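Local coordinates for protein fumarate lyase (Mesorhizobium sp., PDB 3C8T) that belongs to the fumarase/aspartase superfamily of lyases, mostly helical proteins that assemble as tetramers around a core of long helices, at residues 249-253 / 286-290; 262-266 / 341-346; 302-306 / 320-325. Residue numbers count along the deposited sequence, not the author numbering.

Interaction 1 (249-253 / 286-290); sequences AMDIS and CELIL
Two regular alpha-helical turns, 249-253 and 286-290, run nearly antiparallel. Their axes approach to 9.5 Å at a signed crossing angle of -154°, and the tightest backbone point pairs Ala249 with Cys286, CA to CA 4.8 Å. Such closeness suits small residues. The methyl of Ala249 is the bump of the first helix, entering a hollow lined by Cys286 (CB to CB 4.1 Å), Ile289 (Ala249 CB to Ile289 CG2 3.9 Å) and Leu290 (Ala249 CB to Leu290 CG 3.8 Å). In return Cys286, with chi1 m, sets its sulfur between Ala249, Ile252 and Ser253: Cys286 SG lies 3.3 Å from Ala249 O, 3.8 Å from Ile252 CG2 and 3.8 Å from Ser253 N. Ser253, in the p rotamer, turns its hydroxyl back on its own helix, OG donating to Ala249 O at 3.1 Å, so a polar side chain fits the buried seam. Leu290 (m, t) lies along the flank, its CD2 4.1 Å from Met250 CG; Ile308 of the second subunit packs on both residues. Met342 of helix 315-344 closes over Ile252 and Cys286. This interlocking of antiparallel helices is typical of the long helical bundle of fumarase/aspartase superfamily lyases.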
loop_
_atom_site.group_PDB
_atom_site.type_symbol
_atom_site.label_atom_id
_atom_site.label_comp_id
_atom_site.label_asym_id
_atom_site.label_seq_id
_atom_site.Cartn_x
_atom_site.Cartn_y
_atom_site.Cartn_z
ATOM N N ALA A 249 -11.568 -12.859 -12.610
ATOM C CA ALA A 249 -11.061 -12.153 -13.800
ATOM C C ALA A 249 -9.743 -12.721 -14.251
ATOM O O ALA A 249 -9.493 -12.783 -15.438
ATOM C CB ALA A 249 -10.921 -10.661 -13.556
ATOM N N MET A 250 -8.889 -13.109 -13.292
ATOM C CA MET A 250 -7.658 -13.814 -13.586
ATOM C C MET A 250 -7.991 -15.105 -14.314
ATOM O O MET A 250 -7.364 -15.416 -15.339
ATOM C CB MET A 250 -6.849 -14.155 -12.318
ATOM C CG MET A 250 -5.767 -13.124 -11.979
ATOM S SD MET A 250 -4.565 -12.689 -13.312
ATOM C CE MET A 250 -3.295 -13.920 -13.085
ATOM N N ASP A 251 -8.943 -15.861 -13.752
ATOM C CA ASP A 251 -9.268 -17.178 -14.275
ATOM C C ASP A 251 -9.787 -17.046 -15.705
ATOM O O ASP A 251 -9.295 -17.691 -16.595
ATOM C CB ASP A 251 -10.301 -17.904 -13.383
ATOM C CG ASP A 251 -9.738 -18.312 -12.040
ATOM O OD1 ASP A 251 -8.545 -18.060 -11.792
ATOM O OD2 ASP A 251 -10.476 -18.901 -11.217
ATOM N N ILE A 252 -10.765 -16.183 -15.920
ATOM C CA ILE A 252 -11.330 -15.994 -17.268
ATOM C C ILE A 252 -10.302 -15.504 -18.299
ATOM O O ILE A 252 -10.187 -16.090 -19.365
ATOM C CB ILE A 252 -12.595 -15.092 -17.241
ATOM C CG1 ILE A 252 -13.746 -15.864 -16.547
ATOM C CG2 ILE A 252 -12.973 -14.606 -18.673
ATOM C CD1 ILE A 252 -14.729 -14.981 -15.823
ATOM N N SER A 253 -9.515 -14.479 -17.967
ATOM C CA SER A 253 -8.543 -13.965 -18.947
ATOM C C SER A 253 -7.494 -15.011 -19.303
ATOM O O SER A 253 -7.038 -15.072 -20.438
ATOM C CB SER A 253 -7.925 -12.630 -18.514
ATOM O OG SER A 253 -7.126 -12.801 -17.403
ATOM N N CYS A 286 -12.150 -8.070 -17.883
ATOM C CA CYS A 286 -11.109 -8.590 -16.987
ATOM C C CYS A 286 -10.047 -7.507 -16.761
ATOM O O CYS A 286 -9.611 -7.300 -15.620
ATOM C CB CYS A 286 -10.456 -9.831 -17.561
ATOM S SG CYS A 286 -11.521 -11.295 -17.635
ATOM N N GLU A 287 -9.647 -6.819 -17.839
ATOM C CA GLU A 287 -8.729 -5.687 -17.699
ATOM C C GLU A 287 -9.254 -4.684 -16.675
ATOM O O GLU A 287 -8.563 -4.349 -15.757
ATOM C CB GLU A 287 -8.506 -4.991 -19.028
ATOM C CG GLU A 287 -7.844 -3.657 -18.939
ATOM C CD GLU A 287 -8.089 -2.792 -20.169
ATOM O OE1 GLU A 287 -8.219 -3.354 -21.275
ATOM O OE2 GLU A 287 -8.101 -1.550 -20.053
ATOM N N LEU A 288 -10.496 -4.239 -16.827
ATOM C CA LEU A 288 -11.047 -3.180 -15.973
ATOM C C LEU A 288 -11.172 -3.664 -14.524
ATOM O O LEU A 288 -10.875 -2.920 -13.602
ATOM C CB LEU A 288 -12.419 -2.707 -16.508
ATOM C CG LEU A 288 -12.368 -2.065 -17.902
ATOM C CD1 LEU A 288 -13.756 -1.914 -18.498
ATOM C CD2 LEU A 288 -11.722 -0.732 -17.797
ATOM N N ILE A 289 -11.615 -4.901 -14.350
ATOM C CA ILE A 289 -11.792 -5.492 -13.033
ATOM C C ILE A 289 -10.480 -5.578 -12.281
ATOM O O ILE A 289 -10.395 -5.188 -11.119
ATOM C CB ILE A 289 -12.429 -6.904 -13.102
ATOM C CG1 ILE A 289 -13.885 -6.817 -13.576
ATOM C CG2 ILE A 289 -12.385 -7.565 -11.716
ATOM C CD1 ILE A 289 -14.592 -8.161 -13.739
ATOM N N LEU A 290 -9.450 -6.045 -12.969
ATOM C CA LEU A 290 -8.159 -6.298 -12.376
ATOM C C LEU A 290 -7.394 -4.998 -12.034
ATOM O O LEU A 290 -6.754 -4.907 -10.987
ATOM C CB LEU A 290 -7.342 -7.181 -13.327
ATOM C CG LEU A 290 -7.681 -8.695 -13.272
ATOM C CD1 LEU A 290 -7.053 -9.450 -14.460
ATOM C CD2 LEU A 290 -7.222 -9.308 -11.945
#

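Interaction 2 (262-266 / 341-346); sequences EVAEP and FMLGGL
Pro266, Leu346 and Met342 lose the most surface where segment 262-266, extended from Val263 onward (strand at 263-264), passes the C-terminal end of the helix that includes 341-344. No hydrogen bond joins the segments; CA atoms pair Glu265 with Leu346 at 5.3 Å and Pro266 with Gly345 at 5.2 Å. The compact, rigid Pro266 ring suits a seat on the helix end: CD lies 3.5 Å from Met342 O, CB 3.5 Å from Gly345 O, and CG makes an off-centre CH-pi contact with Phe341 (chi1 t), 4.1 Å from the ring centroid. Gly345, the first residue to leave helical angles (-108/19), permits this approach, since an ideal CB there would sit 2.9 Å from Pro266 CB. Leu346 (t, p) starts away from the strand but curls its branched end back, CD1 reaching Ala264 O at 3.6 Å and CD2 Val263 CG1 at 4.4 Å. Flexible Met342 (t, t, p) brings SD to 3.6 Å from Glu265 OE2, a carboxylate held by the backbone N atoms of Ser285 and Cys286. Beyond Leu346, strand 347-348 pairs antiparallel with 263-264, while Met342 reaches between helices 229-255 and 284-306 and Leu343 and Leu346 rest on helix 104-140.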
loop_
_atom_site.group_PDB
_atom_site.type_symbol
_atom_site.label_atom_id
_atom_site.label_comp_id
_atom_site.label_asym_id
_atom_site.label_seq_id
_atom_site.Cartn_x
_atom_site.Cartn_y
_atom_site.Cartn_z
ATOM N N GLU A 262 -11.056 -21.661 -23.672
ATOM C CA GLU A 262 -12.138 -22.350 -22.991
ATOM C C GLU A 262 -13.386 -21.494 -22.752
ATOM O O GLU A 262 -14.459 -22.044 -22.530
ATOM C CB GLU A 262 -11.656 -22.968 -21.690
ATOM C CG GLU A 262 -10.704 -24.098 -21.924
ATOM C CD GLU A 262 -10.114 -24.638 -20.645
ATOM O OE1 GLU A 262 -10.353 -24.013 -19.570
ATOM O OE2 GLU A 262 -9.410 -25.674 -20.714
ATOM N N VAL A 263 -13.214 -20.166 -22.791
ATOM C CA VAL A 263 -14.298 -19.180 -22.664
ATOM C C VAL A 263 -13.986 -17.913 -23.472
ATOM O O VAL A 263 -12.872 -17.731 -23.970
ATOM C CB VAL A 263 -14.582 -18.735 -21.167
ATOM C CG1 VAL A 263 -14.975 -19.923 -20.266
ATOM C CG2 VAL A 263 -13.427 -17.914 -20.588
ATOM N N ALA A 264 -14.984 -17.036 -23.567
ATOM C CA ALA A 264 -14.844 -15.744 -24.179
ATOM C C ALA A 264 -15.857 -14.790 -23.531
ATOM O O ALA A 264 -16.974 -15.202 -23.133
ATOM C CB ALA A 264 -15.064 -15.830 -25.752
ATOM N N GLU A 265 -15.449 -13.532 -23.408
ATOM C CA GLU A 265 -16.263 -12.463 -22.852
ATOM C C GLU A 265 -17.358 -12.202 -23.853
ATOM O O GLU A 265 -17.162 -12.471 -25.021
ATOM C CB GLU A 265 -15.424 -11.166 -22.711
ATOM C CG GLU A 265 -14.425 -11.159 -21.503
ATOM C CD GLU A 265 -13.911 -9.731 -21.135
ATOM O OE1 GLU A 265 -14.336 -8.719 -21.779
ATOM O OE2 GLU A 265 -13.115 -9.641 -20.166
ATOM N N PRO A 266 -18.510 -11.654 -23.411
ATOM C CA PRO A 266 -19.507 -11.302 -24.405
ATOM C C PRO A 266 -19.033 -10.064 -25.190
ATOM O O PRO A 266 -18.696 -10.213 -26.374
ATOM C CB PRO A 266 -20.741 -10.994 -23.575
ATOM C CG PRO A 266 -20.195 -10.518 -22.289
ATOM C CD PRO A 266 -18.952 -11.321 -22.049
ATOM N N PHE A 341 -22.060 -7.963 -16.425
ATOM C CA PHE A 341 -22.139 -8.015 -17.862
ATOM C C PHE A 341 -21.392 -9.217 -18.434
ATOM O O PHE A 341 -21.940 -9.953 -19.245
ATOM C CB PHE A 341 -21.558 -6.722 -18.431
ATOM C CG PHE A 341 -21.451 -6.720 -19.924
ATOM C CD1 PHE A 341 -22.589 -6.498 -20.711
ATOM C CD2 PHE A 341 -20.229 -6.911 -20.542
ATOM C CE1 PHE A 341 -22.505 -6.505 -22.110
ATOM C CE2 PHE A 341 -20.138 -6.916 -21.938
ATOM C CZ PHE A 341 -21.284 -6.718 -22.721
ATOM N N MET A 342 -20.147 -9.414 -17.987
ATOM C CA MET A 342 -19.282 -10.454 -18.494
ATOM C C MET A 342 -19.811 -11.839 -18.152
ATOM O O MET A 342 -19.857 -12.710 -19.023
ATOM C CB MET A 342 -17.832 -10.261 -18.022
ATOM C CG MET A 342 -16.872 -11.484 -18.225
ATOM S SD MET A 342 -15.213 -11.124 -17.627
ATOM C CE MET A 342 -15.387 -11.372 -15.821
ATOM N N LEU A 343 -20.198 -12.029 -16.900
ATOM C CA LEU A 343 -20.669 -13.316 -16.389
ATOM C C LEU A 343 -22.069 -13.625 -16.881
ATOM O O LEU A 343 -22.424 -14.803 -17.085
ATOM C CB LEU A 343 -20.655 -13.333 -14.846
ATOM C CG LEU A 343 -19.263 -13.316 -14.220
ATOM C CD1 LEU A 343 -19.330 -12.958 -12.713
ATOM C CD2 LEU A 343 -18.517 -14.663 -14.479
ATOM N N GLY A 344 -22.865 -12.572 -17.055
ATOM C CA GLY A 344 -24.197 -12.722 -17.576
ATOM C C GLY A 344 -24.170 -13.260 -18.997
ATOM O O GLY A 344 -24.997 -14.122 -19.339
ATOM N N GLY A 345 -23.245 -12.772 -19.828
ATOM C CA GLY A 345 -23.112 -13.239 -21.212
ATOM C C GLY A 345 -21.884 -14.093 -21.507
ATOM O O GLY A 345 -21.510 -14.253 -22.678
ATOM N N LEU A 346 -21.253 -14.668 -20.472
ATOM C CA LEU A 346 -20.022 -15.470 -20.692
ATOM C C LEU A 346 -20.225 -16.588 -21.762
ATOM O O LEU A 346 -21.204 -17.329 -21.678
ATOM C CB LEU A 346 -19.533 -16.065 -19.357
ATOM C CG LEU A 346 -18.106 -16.606 -19.346
ATOM C CD1 LEU A 346 -17.132 -15.428 -19.535
ATOM C CD2 LEU A 346 -17.831 -17.436 -18.087
#

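Interaction 3 (302-306 / 320-325); sequences SMLDA and LEWSAV
This is a buried antiparallel helix-helix contact in the central helical bundle of the fumarase/aspartase superfamily fold, made where helix 284-306 ends and the chain turns back into helix 315-344. The axes of 302-306 and 320-325 approach to 9.2 Å at a signed crossing angle of -153°; CA atoms pair Ser302 with Ala324 (6.4 Å), Met303 with Glu321 (6.4 Å) and Ala306 with Leu320 (5.9 Å). The small residues Ser302, Ala306 and Ala324 keep the backbones close: Ser302 CB meets Ala324 CB at 4.0 Å, and the Ala306 methyl meets CB of the larger Leu320 at 4.0 Å. Bulkier side chains fill the seam. Leu320 (m, t) lays CD1 3.8 Å from Ser302 O and 3.9 Å from Asp305 CB. Met303, coiled as m, m, m, leaves its helix sideways and bends inward, with CG 3.8 Å from Ala324 CB, SD 4.2 Å from Val325 CG2 and CE 3.9 Å from Glu321 CD; Val231 of helix 229-255 packs on both Met303 and Val325. The direct ionic partners lie outside the two segments: Asp305 forms salt bridges with Arg297 of the third subunit and Arg297 of the second, and Glu321 OE1 with Arg228. Two waters bridge the helices. One lies 2.8 Å from Ser302 OG and 3.0 Å from Ser323 OG; the other donates to Ala306 O and to Glu321 OE2, each at 2.7 Å.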
loop_
_atom_site.group_PDB
_atom_site.type_symbol
_atom_site.label_atom_id
_atom_site.label_comp_id
_atom_site.label_asym_id
_atom_site.label_seq_id
_atom_site.Cartn_x
_atom_site.Cartn_y
_atom_site.Cartn_z
ATOM N N SER A 302 -5.755 3.992 2.103
ATOM C CA SER A 302 -5.971 5.387 2.533
ATOM C C SER A 302 -6.901 5.506 3.723
ATOM O O SER A 302 -6.694 6.354 4.569
ATOM C CB SER A 302 -6.585 6.258 1.417
ATOM O OG SER A 302 -5.743 6.433 0.303
ATOM N N MET A 303 -7.950 4.690 3.765
ATOM C CA MET A 303 -8.881 4.733 4.903
ATOM C C MET A 303 -8.219 4.278 6.214
ATOM O O MET A 303 -8.472 4.841 7.259
ATOM C CB MET A 303 -10.213 3.968 4.622
ATOM C CG MET A 303 -11.186 4.756 3.705
ATOM S SD MET A 303 -11.639 6.454 4.260
ATOM C CE MET A 303 -12.223 6.133 5.900
ATOM N N LEU A 304 -7.353 3.281 6.142
ATOM C CA LEU A 304 -6.578 2.883 7.321
ATOM C C LEU A 304 -5.658 4.005 7.805
ATOM O O LEU A 304 -5.486 4.179 8.998
ATOM C CB LEU A 304 -5.807 1.569 7.042
ATOM C CG LEU A 304 -6.739 0.339 6.843
ATOM C CD1 LEU A 304 -5.996 -0.861 6.334
ATOM C CD2 LEU A 304 -7.480 -0.011 8.115
ATOM N N ASP A 305 -5.097 4.781 6.879
ATOM C CA ASP A 305 -4.351 5.984 7.229
ATOM C C ASP A 305 -5.252 7.083 7.836
ATOM O O ASP A 305 -4.891 7.717 8.814
ATOM C CB ASP A 305 -3.574 6.542 6.020
ATOM C CG ASP A 305 -2.462 5.586 5.513
ATOM O OD1 ASP A 305 -1.769 4.949 6.338
ATOM O OD2 ASP A 305 -2.254 5.482 4.267
ATOM N N ALA A 306 -6.428 7.292 7.253
ATOM C CA ALA A 306 -7.372 8.311 7.698
ATOM C C ALA A 306 -7.895 8.081 9.126
ATOM O O ALA A 306 -8.369 9.025 9.789
ATOM C CB ALA A 306 -8.570 8.402 6.704
ATOM N N LEU A 320 -8.383 12.742 3.458
ATOM C CA LEU A 320 -8.165 11.447 2.822
ATOM C C LEU A 320 -9.425 10.657 2.507
ATOM O O LEU A 320 -9.464 9.987 1.482
ATOM C CB LEU A 320 -7.178 10.586 3.625
ATOM C CG LEU A 320 -5.669 10.829 3.527
ATOM C CD1 LEU A 320 -4.997 9.746 4.400
ATOM C CD2 LEU A 320 -5.238 10.711 2.003
ATOM N N GLU A 321 -10.448 10.732 3.376
ATOM C CA GLU A 321 -11.781 10.160 3.101
ATOM C C GLU A 321 -12.461 10.698 1.854
ATOM O O GLU A 321 -13.271 9.987 1.248
ATOM C CB GLU A 321 -12.736 10.361 4.301
ATOM C CG GLU A 321 -12.036 10.085 5.627
ATOM C CD GLU A 321 -12.993 9.836 6.797
ATOM O OE1 GLU A 321 -14.220 9.986 6.620
ATOM O OE2 GLU A 321 -12.509 9.464 7.889
ATOM N N TRP A 322 -12.153 11.953 1.504
ATOM C CA TRP A 322 -12.823 12.696 0.435
ATOM C C TRP A 322 -12.541 12.146 -0.943
ATOM O O TRP A 322 -13.272 12.452 -1.870
ATOM C CB TRP A 322 -12.448 14.200 0.458
ATOM C CG TRP A 322 -12.905 14.985 1.694
ATOM C CD1 TRP A 322 -13.783 14.571 2.652
ATOM C CD2 TRP A 322 -12.539 16.335 2.049
ATOM N NE1 TRP A 322 -13.960 15.570 3.603
ATOM C CE2 TRP A 322 -13.207 16.655 3.252
ATOM C CE3 TRP A 322 -11.694 17.292 1.476
ATOM C CZ2 TRP A 322 -13.071 17.910 3.894
ATOM C CZ3 TRP A 322 -11.551 18.535 2.113
ATOM C CH2 TRP A 322 -12.240 18.824 3.309
ATOM N N SER A 323 -11.451 11.401 -1.095
ATOM C CA SER A 323 -11.208 10.622 -2.318
ATOM C C SER A 323 -11.561 9.151 -2.054
ATOM O O SER A 323 -12.261 8.496 -2.848
ATOM C CB SER A 323 -9.748 10.758 -2.775
ATOM O OG SER A 323 -8.863 10.005 -1.955
ATOM N N ALA A 324 -11.140 8.636 -0.904
ATOM C CA ALA A 324 -11.230 7.193 -0.704
ATOM C C ALA A 324 -12.706 6.685 -0.718
ATOM O O ALA A 324 -13.009 5.623 -1.333
ATOM C CB ALA A 324 -10.446 6.755 0.540
ATOM N N VAL A 325 -13.616 7.438 -0.079
ATOM C CA VAL A 325 -15.045 7.036 -0.076
ATOM C C VAL A 325 -15.716 7.151 -1.450
ATOM O O VAL A 325 -16.164 6.129 -2.004
ATOM C CB VAL A 325 -15.886 7.739 1.075
ATOM C CG1 VAL A 325 -17.399 7.392 1.000
ATOM C CG2 VAL A 325 -15.304 7.352 2.451
HETATM O O HOH W 1 -7.600 7.286 -1.656
HETATM O O HOH W 2 -10.312 10.666 8.944
#

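Followed from the N terminus, the chain leaves helix 229-255, forms strand 263-264 and, after a segment that is not modelled, enters helix 284-306, where interaction 1 closes its loop. Interaction 2 opens within that loop and closes only at the end of helix 315-344, so the two cross; they also touch, Glu265 OE2 lying 2.9 Å from Cys286 N and Cys286 SG 3.7 Å from Met342 SD. Interaction 3, a short hairpin between helices 284-306 and 315-344, falls wholly within the span of interaction 2 and follows interaction 1 in series. Its centre is about 26 Å from that of interaction 1 and 34 Å from that of interaction 2, so the shared helices are tied at separated levels.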